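Local coordinates for protein amino Transferase (Eubacterium rectale, PDB 3ELE) that probably transfers amino groups between amino acids and keto acids, as a pyridoxal-5'-phosphate-dependent aminotransferase of the class I and II family, at residues Ile130-Pro135 against Asn182-Thr187; Arg221-Asp226 against Gly332-Phe337; His157-Phe162 against Val188-Thr193. One frame throughout, in Å; residues are numbered along the deposited sequence.

Along the chain 130-135 comes first, then 157-162, and their partners, 182-187 and 188-193, are consecutive; contacts 1 and 3 therefore interleave, whereas contact 2 opens after both have closed. The centres of contacts 1 and 3 lie about 12 Å apart, with contact 2 about 11 Å from contact 1 and 15 Å from contact 3. Contact 1 joins the loops that follow strands 126-130 and 173-178, neighbours in the seven-stranded mixed sheet, and reaches the cofactor. Contact 3 packs the start of helix 191-208 against the loop before helix 162-167. Contact 2 ties the loop after strand 213-217 to the approach to strand 335-339. Probable hydrogen bonds link contact 1 to both others, Gly186 O with Gly332 N and Thr187 OG1 with Phe158 O.

Contact 1: Ile130-Pro135 against Asn182-Thr187; sequences IAPYFP and NNPSGT. With PLP (pyridoxal-5'-phosphate), chain E.
Pro132 and Phe134 meet Pro184 and Asn183 in a buried loop-to-loop contact at the cofactor site, beyond the C-terminal ends of the neighbouring parallel strands 126-130 and 173-178. No direct hydrogen bond crosses it; proline packing, two waters and the pyridoxal-5'-phosphate join the loops. Pro132 CB lies 3.6 Å from Pro184 CG, the two rings set obliquely, while Pro132 CG rests on Ser185 CB. Both prolines follow cis peptide bonds, and Phe337 of strand 335-339 packs against both.

Asn183 and the cis-proline after it belong to the cofactor-binding loop familiar from this aminotransferase family. Asn183 ND2 donates to PLP O3 at 2.8 Å, and its OD1 is held by Arg372, which fixes the turn of the amide. Phe134 comes from the other loop: its CG is anti to the backbone N (chi1 -176°), and one face of its ring lies under the pyridine, with PLP C3 4.0 Å above the ring centre. The same ring touches the amide, CD1 to Asn183 ND2 being 3.4 Å, with the two planes 42° apart.

One water accepts from Phe134 N and gives a 2.7 Å bond to Asn183 O; a second links Ile130 O to Asn182 ND2, which also bonds to Asn179 O. Asn182 OD1 turns back into its own loop as an Asx motif, accepting from Ser185 N at 3.1 Å and from Ser185 OG, which approaches from above the carbonyl plane at 2.9 Å. Ser185 OG in turn accepts from Thr187 N, forming an ST turn.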
loop_
_atom_site.group_PDB
_atom_site.type_symbol
_atom_site.label_atom_id
_atom_site.label_comp_id
_atom_site.label_asym_id
_atom_site.label_seq_id
_atom_site.Cartn_x
_atom_site.Cartn_y
_atom_site.Cartn_z
ATOM N N ILE A 130 11.206 -21.270 -7.190
ATOM C CA ILE A 130 11.916 -22.519 -6.892
ATOM C C ILE A 130 11.180 -23.135 -5.705
ATOM O O ILE A 130 11.154 -22.540 -4.623
ATOM C CB ILE A 130 13.424 -22.279 -6.539
ATOM C CG1 ILE A 130 14.117 -21.379 -7.573
ATOM C CG2 ILE A 130 14.198 -23.611 -6.441
ATOM C CD1 ILE A 130 14.109 -21.929 -8.961
ATOM N N ALA A 131 10.572 -24.303 -5.919
ATOM C CA ALA A 131 9.836 -25.016 -4.872
ATOM C C ALA A 131 10.807 -25.561 -3.792
ATOM O O ALA A 131 11.949 -25.847 -4.112
ATOM C CB ALA A 131 9.000 -26.153 -5.448
ATOM N N PRO A 132 10.383 -25.628 -2.507
ATOM C CA PRO A 132 9.084 -25.193 -2.006
ATOM C C PRO A 132 9.055 -23.675 -1.912
ATOM O O PRO A 132 10.088 -23.064 -1.604
ATOM C CB PRO A 132 9.008 -25.836 -0.636
ATOM C CG PRO A 132 10.432 -25.874 -0.179
ATOM C CD PRO A 132 11.232 -26.143 -1.412
ATOM N N TYR A 133 7.889 -23.076 -2.162
ATOM C CA TYR A 133 7.786 -21.611 -2.218
ATOM C C TYR A 133 6.550 -21.012 -1.539
ATOM O O TYR A 133 5.559 -21.699 -1.300
ATOM C CB TYR A 133 7.864 -21.166 -3.691
ATOM C CG TYR A 133 6.623 -21.486 -4.494
ATOM C CD1 TYR A 133 6.400 -22.762 -5.005
ATOM C CD2 TYR A 133 5.651 -20.504 -4.722
ATOM C CE1 TYR A 133 5.224 -23.065 -5.698
ATOM C CE2 TYR A 133 4.484 -20.781 -5.407
ATOM C CZ TYR A 133 4.273 -22.055 -5.911
ATOM O OH TYR A 133 3.112 -22.270 -6.599
ATOM N N PHE A 134 6.659 -19.718 -1.236
ATOM C CA PHE A 134 5.600 -18.886 -0.656
ATOM C C PHE A 134 4.453 -18.756 -1.689
ATOM O O PHE A 134 4.620 -18.049 -2.696
ATOM C CB PHE A 134 6.217 -17.527 -0.316
ATOM C CG PHE A 134 5.304 -16.562 0.384
ATOM C CD1 PHE A 134 4.595 -16.937 1.526
ATOM C CD2 PHE A 134 5.265 -15.222 -0.020
ATOM C CE1 PHE A 134 3.785 -16.004 2.196
ATOM C CE2 PHE A 134 4.466 -14.286 0.651
ATOM C CZ PHE A 134 3.718 -14.683 1.752
ATOM N N PRO A 135 3.288 -19.414 -1.447
ATOM C CA PRO A 135 2.222 -19.437 -2.469
ATOM C C PRO A 135 1.669 -18.098 -2.941
ATOM O O PRO A 135 1.187 -18.016 -4.071
ATOM C CB PRO A 135 1.106 -20.274 -1.813
ATOM C CG PRO A 135 1.790 -21.032 -0.721
ATOM C CD PRO A 135 2.863 -20.149 -0.232
ATOM N N ASN A 182 14.703 -19.122 3.447
ATOM C CA ASN A 182 13.460 -19.564 2.793
ATOM C C ASN A 182 12.227 -19.909 3.638
ATOM O O ASN A 182 12.315 -20.606 4.650
ATOM C CB ASN A 182 13.803 -20.816 1.963
ATOM C CG ASN A 182 12.685 -21.245 0.968
ATOM O OD1 ASN A 182 11.991 -22.236 1.193
ATOM N ND2 ASN A 182 12.557 -20.530 -0.130
ATOM N N ASN A 183 11.078 -19.416 3.171
ATOM C CA ASN A 183 9.755 -19.830 3.657
ATOM C C ASN A 183 9.254 -20.683 2.463
ATOM O O ASN A 183 9.047 -20.124 1.370
ATOM C CB ASN A 183 8.835 -18.634 3.892
ATOM C CG ASN A 183 7.406 -19.040 4.241
ATOM O OD1 ASN A 183 7.157 -20.181 4.644
ATOM N ND2 ASN A 183 6.466 -18.099 4.117
ATOM N N PRO A 184 8.932 -21.971 2.685
ATOM C CA PRO A 184 8.810 -22.754 3.930
ATOM C C PRO A 184 9.946 -23.662 4.440
ATOM O O PRO A 184 9.832 -24.166 5.573
ATOM C CB PRO A 184 7.630 -23.642 3.576
ATOM C CG PRO A 184 7.922 -24.042 2.250
ATOM C CD PRO A 184 8.603 -22.850 1.556
ATOM N N SER A 185 10.998 -23.869 3.650
ATOM C CA SER A 185 12.021 -24.857 4.001
ATOM C C SER A 185 13.039 -24.478 5.055
ATOM O O SER A 185 13.652 -25.361 5.651
ATOM C CB SER A 185 12.795 -25.293 2.761
ATOM O OG SER A 185 13.668 -24.268 2.335
ATOM N N GLY A 186 13.252 -23.179 5.250
ATOM C CA GLY A 186 14.318 -22.685 6.112
ATOM C C GLY A 186 15.724 -22.857 5.523
ATOM O O GLY A 186 16.717 -22.677 6.227
ATOM N N THR A 187 15.820 -23.181 4.223
ATOM C CA THR A 187 17.094 -23.347 3.552
ATOM C C THR A 187 17.753 -21.977 3.345
ATOM O O THR A 187 17.090 -20.939 3.446
ATOM C CB THR A 187 16.941 -24.049 2.180
ATOM O OG1 THR A 187 18.226 -24.507 1.744
ATOM C CG2 THR A 187 16.301 -23.107 1.118
HETATM N N1 PLP E . 8.100 -13.161 1.593
HETATM C C2 PLP E . 8.085 -14.320 2.374
HETATM C C2A PLP E . 8.862 -15.514 1.921
HETATM C C3 PLP E . 7.369 -14.350 3.588
HETATM O O3 PLP E . 7.364 -15.480 4.370
HETATM C C4 PLP E . 6.626 -13.222 4.007
HETATM C C4A PLP E . 5.554 -13.479 5.050
HETATM O O4A PLP E . 4.432 -13.851 4.702
HETATM C C5 PLP E . 6.660 -12.049 3.192
HETATM C C6 PLP E . 7.398 -12.033 1.982
HETATM C C5A PLP E . 5.878 -10.795 3.525
HETATM O O4P PLP E . 6.594 -9.873 4.284
HETATM P P PLP E . 5.899 -8.448 4.569
HETATM O O1P PLP E . 6.946 -7.372 4.613
HETATM O O2P PLP E . 5.261 -8.477 5.927
HETATM O O3P PLP E . 4.871 -8.107 3.539
HETATM O O HOH W 1 11.174 -20.189 -3.042
HETATM O O HOH W 2 9.475 -18.849 -1.027
#

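Contact 2: Arg221-Asp226 against Gly332-Phe337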
loop_
_atom_site.group_PDB
_atom_site.type_symbol
_atom_site.label_atom_id
_atom_site.label_comp_id
_atom_site.label_asym_id
_atom_site.label_seq_id
_atom_site.Cartn_x
_atom_site.Cartn_y
_atom_site.Cartn_z
ATOM N N ARG A 221 16.549 -12.385 5.944
ATOM C CA ARG A 221 18.013 -12.207 5.840
ATOM C C ARG A 221 18.758 -12.309 7.159
ATOM O O ARG A 221 19.746 -13.037 7.231
ATOM C CB ARG A 221 18.375 -10.889 5.104
ATOM C CG ARG A 221 19.893 -10.511 5.166
ATOM C CD ARG A 221 20.273 -9.417 4.197
ATOM N NE ARG A 221 20.481 -9.983 2.871
ATOM C CZ ARG A 221 21.590 -10.606 2.476
ATOM N NH1 ARG A 221 22.612 -10.833 3.292
ATOM N NH2 ARG A 221 21.658 -11.064 1.250
ATOM N N GLU A 222 18.272 -11.612 8.196
ATOM C CA GLU A 222 18.934 -11.622 9.516
ATOM C C GLU A 222 18.503 -12.789 10.416
ATOM O O GLU A 222 19.122 -12.993 11.456
ATOM C CB GLU A 222 18.777 -10.295 10.262
ATOM C CG GLU A 222 19.401 -9.082 9.555
ATOM C CD GLU A 222 18.600 -8.576 8.379
ATOM O OE1 GLU A 222 17.348 -8.721 8.397
ATOM O OE2 GLU A 222 19.230 -8.045 7.428
ATOM N N ILE A 223 17.446 -13.524 10.033
ATOM C CA ILE A 223 16.980 -14.712 10.755
ATOM C C ILE A 223 17.739 -15.895 10.154
ATOM O O ILE A 223 17.220 -16.650 9.342
ATOM C CB ILE A 223 15.426 -14.897 10.714
ATOM C CG1 ILE A 223 14.734 -13.603 11.211
ATOM C CG2 ILE A 223 15.001 -16.151 11.531
ATOM C CD1 ILE A 223 13.358 -13.801 11.845
ATOM N N VAL A 224 19.006 -15.990 10.545
ATOM C CA VAL A 224 19.930 -17.037 10.079
ATOM C C VAL A 224 20.771 -17.460 11.292
ATOM O O VAL A 224 21.047 -16.632 12.167
ATOM C CB VAL A 224 20.773 -16.572 8.844
ATOM C CG1 VAL A 224 21.624 -15.345 9.170
ATOM C CG2 VAL A 224 21.644 -17.729 8.299
ATOM N N TYR A 225 21.176 -18.735 11.326
ATOM C CA TYR A 225 21.828 -19.344 12.498
ATOM C C TYR A 225 23.200 -19.927 12.213
ATOM O O TYR A 225 23.533 -20.194 11.059
ATOM C CB TYR A 225 20.937 -20.478 13.036
ATOM C CG TYR A 225 19.461 -20.139 13.071
ATOM C CD1 TYR A 225 18.983 -19.144 13.923
ATOM C CD2 TYR A 225 18.538 -20.799 12.229
ATOM C CE1 TYR A 225 17.623 -18.810 13.967
ATOM C CE2 TYR A 225 17.167 -20.481 12.271
ATOM C CZ TYR A 225 16.712 -19.476 13.146
ATOM O OH TYR A 225 15.373 -19.114 13.183
ATOM N N ASP A 226 23.956 -20.140 13.293
ATOM C CA ASP A 226 25.285 -20.806 13.305
ATOM C C ASP A 226 26.368 -20.156 12.424
ATOM O O ASP A 226 27.253 -20.853 11.898
ATOM C CB ASP A 226 25.150 -22.303 12.911
ATOM C CG ASP A 226 24.151 -23.073 13.767
ATOM O OD1 ASP A 226 23.973 -22.739 14.959
ATOM O OD2 ASP A 226 23.575 -24.051 13.226
ATOM N N GLY A 332 18.036 -20.951 8.254
ATOM C CA GLY A 332 17.417 -19.640 8.438
ATOM C C GLY A 332 15.905 -19.667 8.418
ATOM O O GLY A 332 15.308 -20.729 8.242
ATOM N N ALA A 333 15.293 -18.489 8.615
ATOM C CA ALA A 333 13.830 -18.339 8.731
ATOM C C ALA A 333 13.329 -19.067 10.014
ATOM O O ALA A 333 14.153 -19.434 10.890
ATOM C CB ALA A 333 13.108 -18.814 7.450
ATOM N N PHE A 334 12.016 -19.228 10.167
ATOM C CA PHE A 334 11.458 -19.903 11.365
ATOM C C PHE A 334 10.417 -20.985 11.053
ATOM O O PHE A 334 9.417 -21.151 11.759
ATOM C CB PHE A 334 11.043 -18.905 12.462
ATOM C CG PHE A 334 10.235 -17.714 11.983
ATOM C CD1 PHE A 334 9.024 -17.877 11.295
ATOM C CD2 PHE A 334 10.630 -16.412 12.338
ATOM C CE1 PHE A 334 8.258 -16.760 10.910
ATOM C CE2 PHE A 334 9.863 -15.291 11.969
ATOM C CZ PHE A 334 8.685 -15.461 11.252
ATOM N N TYR A 335 10.721 -21.756 10.002
ATOM C CA TYR A 335 9.893 -22.855 9.535
ATOM C C TYR A 335 10.748 -24.118 9.430
ATOM O O TYR A 335 11.866 -24.065 8.895
ATOM C CB TYR A 335 9.336 -22.509 8.167
ATOM C CG TYR A 335 8.677 -21.166 8.103
ATOM C CD1 TYR A 335 7.421 -20.957 8.669
ATOM C CD2 TYR A 335 9.326 -20.080 7.512
ATOM C CE1 TYR A 335 6.811 -19.697 8.629
ATOM C CE2 TYR A 335 8.735 -18.833 7.466
ATOM C CZ TYR A 335 7.472 -18.642 8.027
ATOM O OH TYR A 335 6.878 -17.414 7.971
HETATM N N MSE A 336 10.257 -25.235 9.963
HETATM C CA MSE A 336 10.947 -26.503 9.805
HETATM C C MSE A 336 10.187 -27.362 8.791
HETATM O O MSE A 336 8.958 -27.524 8.890
HETATM C CB MSE A 336 11.118 -27.220 11.121
HETATM C CG MSE A 336 12.065 -28.425 11.004
HETATM SE SE MSE A 336 12.619 -29.011 12.678
HETATM C CE MSE A 336 13.690 -27.510 13.139
ATOM N N PHE A 337 10.939 -27.923 7.845
ATOM C CA PHE A 337 10.401 -28.748 6.764
ATOM C C PHE A 337 10.661 -30.207 7.174
ATOM O O PHE A 337 11.822 -30.636 7.280
ATOM C CB PHE A 337 11.078 -28.348 5.439
ATOM C CG PHE A 337 10.160 -28.356 4.259
ATOM C CD1 PHE A 337 9.034 -27.545 4.246
ATOM C CD2 PHE A 337 10.444 -29.125 3.123
ATOM C CE1 PHE A 337 8.170 -27.548 3.166
ATOM C CE2 PHE A 337 9.597 -29.105 2.025
ATOM C CZ PHE A 337 8.469 -28.300 2.045
#
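A single beta bridge between Val224 and Gly332 joins the loop after strand 213-217 to the turn that leads into strand 335-339. The backbones close to 4.0 Å between Val224 CA and Gly332 CA, and Ile223 O lies only 3.1 Å from Gly332 CA, a proximity that leaves little room for a side chain on the glycine. Ile223, the centre of an inverse gamma turn, presents this oxygen to Ala333 N, which donates a 2.8 Å bond at an N-H...acceptor angle of 155°.

Tyr225 supplies the second bond. Its CG lies beside the backbone N and anti to the carbonyl carbon (chi1 -42°). The ring passes Gly332 CA, and the hydroxyl donates to Ala333 O at 2.6 Å; that oxygen lies at the ring edge, near its plane. Ala333 is thus held by both its N-H and its carbonyl. Ile223 CG2 also touches Ala333 O, at 3.5 Å, and CD1 reaches Phe334 CE2 and CD2, each 3.8 Å away.

Helix 306-323 flanks the contact, Tyr309 packing on Ile223, Tyr225 and Phe334, and Lys310 and Arg313 on Tyr225. Beyond Phe334 the chain enters strand 335-339, antiparallel to strand 370-374.

Contact 3: His157-Phe162 against Val188-Thr193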
loop_
_atom_site.group_PDB
_atom_site.type_symbol
_atom_site.label_atom_id
_atom_site.label_comp_id
_atom_site.label_asym_id
_atom_site.label_seq_id
_atom_site.Cartn_x
_atom_site.Cartn_y
_atom_site.Cartn_z
ATOM N N HIS A 157 19.013 -31.463 -0.820
ATOM C CA HIS A 157 19.650 -30.338 -0.074
ATOM C C HIS A 157 18.859 -29.014 0.032
ATOM O O HIS A 157 19.297 -28.123 0.753
ATOM C CB HIS A 157 21.017 -30.028 -0.712
ATOM C CG HIS A 157 21.964 -31.186 -0.704
ATOM N ND1 HIS A 157 22.658 -31.571 0.424
ATOM C CD2 HIS A 157 22.329 -32.046 -1.686
ATOM C CE1 HIS A 157 23.410 -32.620 0.137
ATOM N NE2 HIS A 157 23.226 -32.930 -1.136
ATOM N N PHE A 158 17.708 -28.901 -0.645
ATOM C CA PHE A 158 16.890 -27.670 -0.691
ATOM C C PHE A 158 17.645 -26.431 -1.204
ATOM O O PHE A 158 17.517 -25.323 -0.662
ATOM C CB PHE A 158 16.115 -27.448 0.609
ATOM C CG PHE A 158 15.071 -28.494 0.846
ATOM C CD1 PHE A 158 13.855 -28.444 0.153
ATOM C CD2 PHE A 158 15.313 -29.565 1.712
ATOM C CE1 PHE A 158 12.870 -29.441 0.351
ATOM C CE2 PHE A 158 14.341 -30.565 1.907
ATOM C CZ PHE A 158 13.120 -30.499 1.228
ATOM N N GLN A 159 18.434 -26.676 -2.263
ATOM C CA GLN A 159 19.146 -25.654 -3.005
ATOM C C GLN A 159 18.336 -25.540 -4.319
ATOM O O GLN A 159 17.099 -25.461 -4.260
ATOM C CB GLN A 159 20.629 -26.025 -3.170
ATOM C CG GLN A 159 21.413 -26.116 -1.850
ATOM C CD GLN A 159 21.704 -24.753 -1.198
ATOM O OE1 GLN A 159 22.219 -23.814 -1.848
ATOM N NE2 GLN A 159 21.439 -24.664 0.107
ATOM N N ILE A 160 18.983 -25.551 -5.478
ATOM C CA ILE A 160 18.281 -25.420 -6.759
ATOM C C ILE A 160 18.656 -26.587 -7.646
ATOM O O ILE A 160 19.819 -26.938 -7.732
ATOM C CB ILE A 160 18.643 -24.088 -7.462
ATOM C CG1 ILE A 160 18.250 -22.888 -6.563
ATOM C CG2 ILE A 160 17.972 -24.002 -8.848
ATOM C CD1 ILE A 160 18.511 -21.502 -7.167
ATOM N N ASP A 161 17.648 -27.193 -8.278
ATOM C CA ASP A 161 17.864 -28.219 -9.305
ATOM C C ASP A 161 18.093 -27.387 -10.572
ATOM O O ASP A 161 17.132 -26.985 -11.244
ATOM C CB ASP A 161 16.637 -29.135 -9.412
ATOM C CG ASP A 161 16.752 -30.177 -10.512
ATOM O OD1 ASP A 161 17.547 -30.037 -11.485
ATOM O OD2 ASP A 161 15.965 -31.131 -10.431
ATOM N N PHE A 162 19.362 -27.125 -10.883
ATOM C CA PHE A 162 19.729 -26.300 -12.051
ATOM C C PHE A 162 19.324 -26.857 -13.406
ATOM O O PHE A 162 19.055 -26.068 -14.312
ATOM C CB PHE A 162 21.210 -25.912 -12.030
ATOM C CG PHE A 162 21.552 -24.972 -10.911
ATOM C CD1 PHE A 162 21.114 -23.635 -10.952
ATOM C CD2 PHE A 162 22.254 -25.422 -9.788
ATOM C CE1 PHE A 162 21.393 -22.755 -9.910
ATOM C CE2 PHE A 162 22.537 -24.549 -8.735
ATOM C CZ PHE A 162 22.113 -23.213 -8.796
ATOM N N VAL A 188 19.064 -21.996 3.123
ATOM C CA VAL A 188 19.839 -20.799 2.824
ATOM C C VAL A 188 20.701 -21.151 1.633
ATOM O O VAL A 188 21.489 -22.095 1.713
ATOM C CB VAL A 188 20.715 -20.327 3.993
ATOM C CG1 VAL A 188 21.640 -19.166 3.548
ATOM C CG2 VAL A 188 19.866 -19.884 5.147
ATOM N N TYR A 189 20.557 -20.419 0.533
ATOM C CA TYR A 189 21.375 -20.687 -0.662
ATOM C C TYR A 189 22.831 -20.282 -0.438
ATOM O O TYR A 189 23.117 -19.169 0.025
ATOM C CB TYR A 189 20.829 -20.032 -1.932
ATOM C CG TYR A 189 19.428 -20.465 -2.365
ATOM C CD1 TYR A 189 18.976 -21.788 -2.214
ATOM C CD2 TYR A 189 18.573 -19.560 -3.008
ATOM C CE1 TYR A 189 17.693 -22.179 -2.642
ATOM C CE2 TYR A 189 17.297 -19.950 -3.439
ATOM C CZ TYR A 189 16.864 -21.259 -3.253
ATOM O OH TYR A 189 15.607 -21.632 -3.671
ATOM N N SER A 190 23.738 -21.225 -0.704
ATOM C CA SER A 190 25.177 -21.019 -0.558
ATOM C C SER A 190 25.694 -20.110 -1.656
ATOM O O SER A 190 25.034 -19.933 -2.686
ATOM C CB SER A 190 25.916 -22.360 -0.672
ATOM O OG SER A 190 25.689 -22.941 -1.958
ATOM N N GLU A 191 26.900 -19.580 -1.451
ATOM C CA GLU A 191 27.579 -18.768 -2.467
ATOM C C GLU A 191 27.651 -19.531 -3.788
ATOM O O GLU A 191 27.422 -18.946 -4.858
ATOM C CB GLU A 191 28.998 -18.394 -2.027
ATOM C CG GLU A 191 29.654 -17.379 -2.938
ATOM C CD GLU A 191 31.088 -17.033 -2.569
ATOM O OE1 GLU A 191 31.869 -17.945 -2.189
ATOM O OE2 GLU A 191 31.441 -15.844 -2.734
ATOM N N GLU A 192 27.963 -20.826 -3.705
ATOM C CA GLU A 192 28.059 -21.687 -4.879
ATOM C C GLU A 192 26.725 -21.719 -5.646
ATOM O O GLU A 192 26.715 -21.561 -6.865
ATOM C CB GLU A 192 28.537 -23.092 -4.481
ATOM C CG GLU A 192 28.746 -24.056 -5.641
ATOM C CD GLU A 192 29.288 -25.411 -5.200
ATOM O OE1 GLU A 192 30.030 -25.492 -4.191
ATOM O OE2 GLU A 192 28.982 -26.406 -5.888
ATOM N N THR A 193 25.621 -21.899 -4.926
ATOM C CA THR A 193 24.275 -21.892 -5.525
ATOM C C THR A 193 23.964 -20.544 -6.193
ATOM O O THR A 193 23.491 -20.513 -7.331
ATOM C CB THR A 193 23.212 -22.237 -4.470
ATOM O OG1 THR A 193 23.434 -23.575 -4.035
ATOM C CG2 THR A 193 21.809 -22.121 -5.013
HETATM O O HOH W 3 15.056 -24.127 -2.761
#
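The Tyr189 ring carries Ile160 CG1 over one face, 3.9 Å above the plane and offset toward the rim, a CH-pi contact 24° off the ring normal. At its edge lie Phe158 O and a water that bridges Tyr189 OH to Gln159 O. The Phe162 ring has Ile160 of its own segment on one face, CB 3.8 Å above the plane, and at its edge CZ comes 3.4 Å from Thr193 O. This is the N-terminal end of helix 191-208, with Ser190 at its N-cap position, set against the loop that precedes helix 162-167. Ile130 of strand 126-130 touches both Ile160 and Tyr189.

The polar centre is the amide of Gln159, whose chain bends at chi2 (-73°) and whose two ends bind different parts of 188-193. OE1 accepts from Ser190 N at 3.2 Å and from Thr193 OG1, which lies in the carbonyl plane on a lone pair; the 2.5 Å length of this second bond is short enough to be read with caution. At the other end NE2 donates to Val188 O at 3.0 Å. A leucine here would probably leave Ser190 N, Thr193 OG1 and Val188 O without these partners and let the start of the helix shift against the loop. Val188 O lies near the amide plane of Gln159, while NE2 stands 46° out of the plane of the Val188 carbonyl.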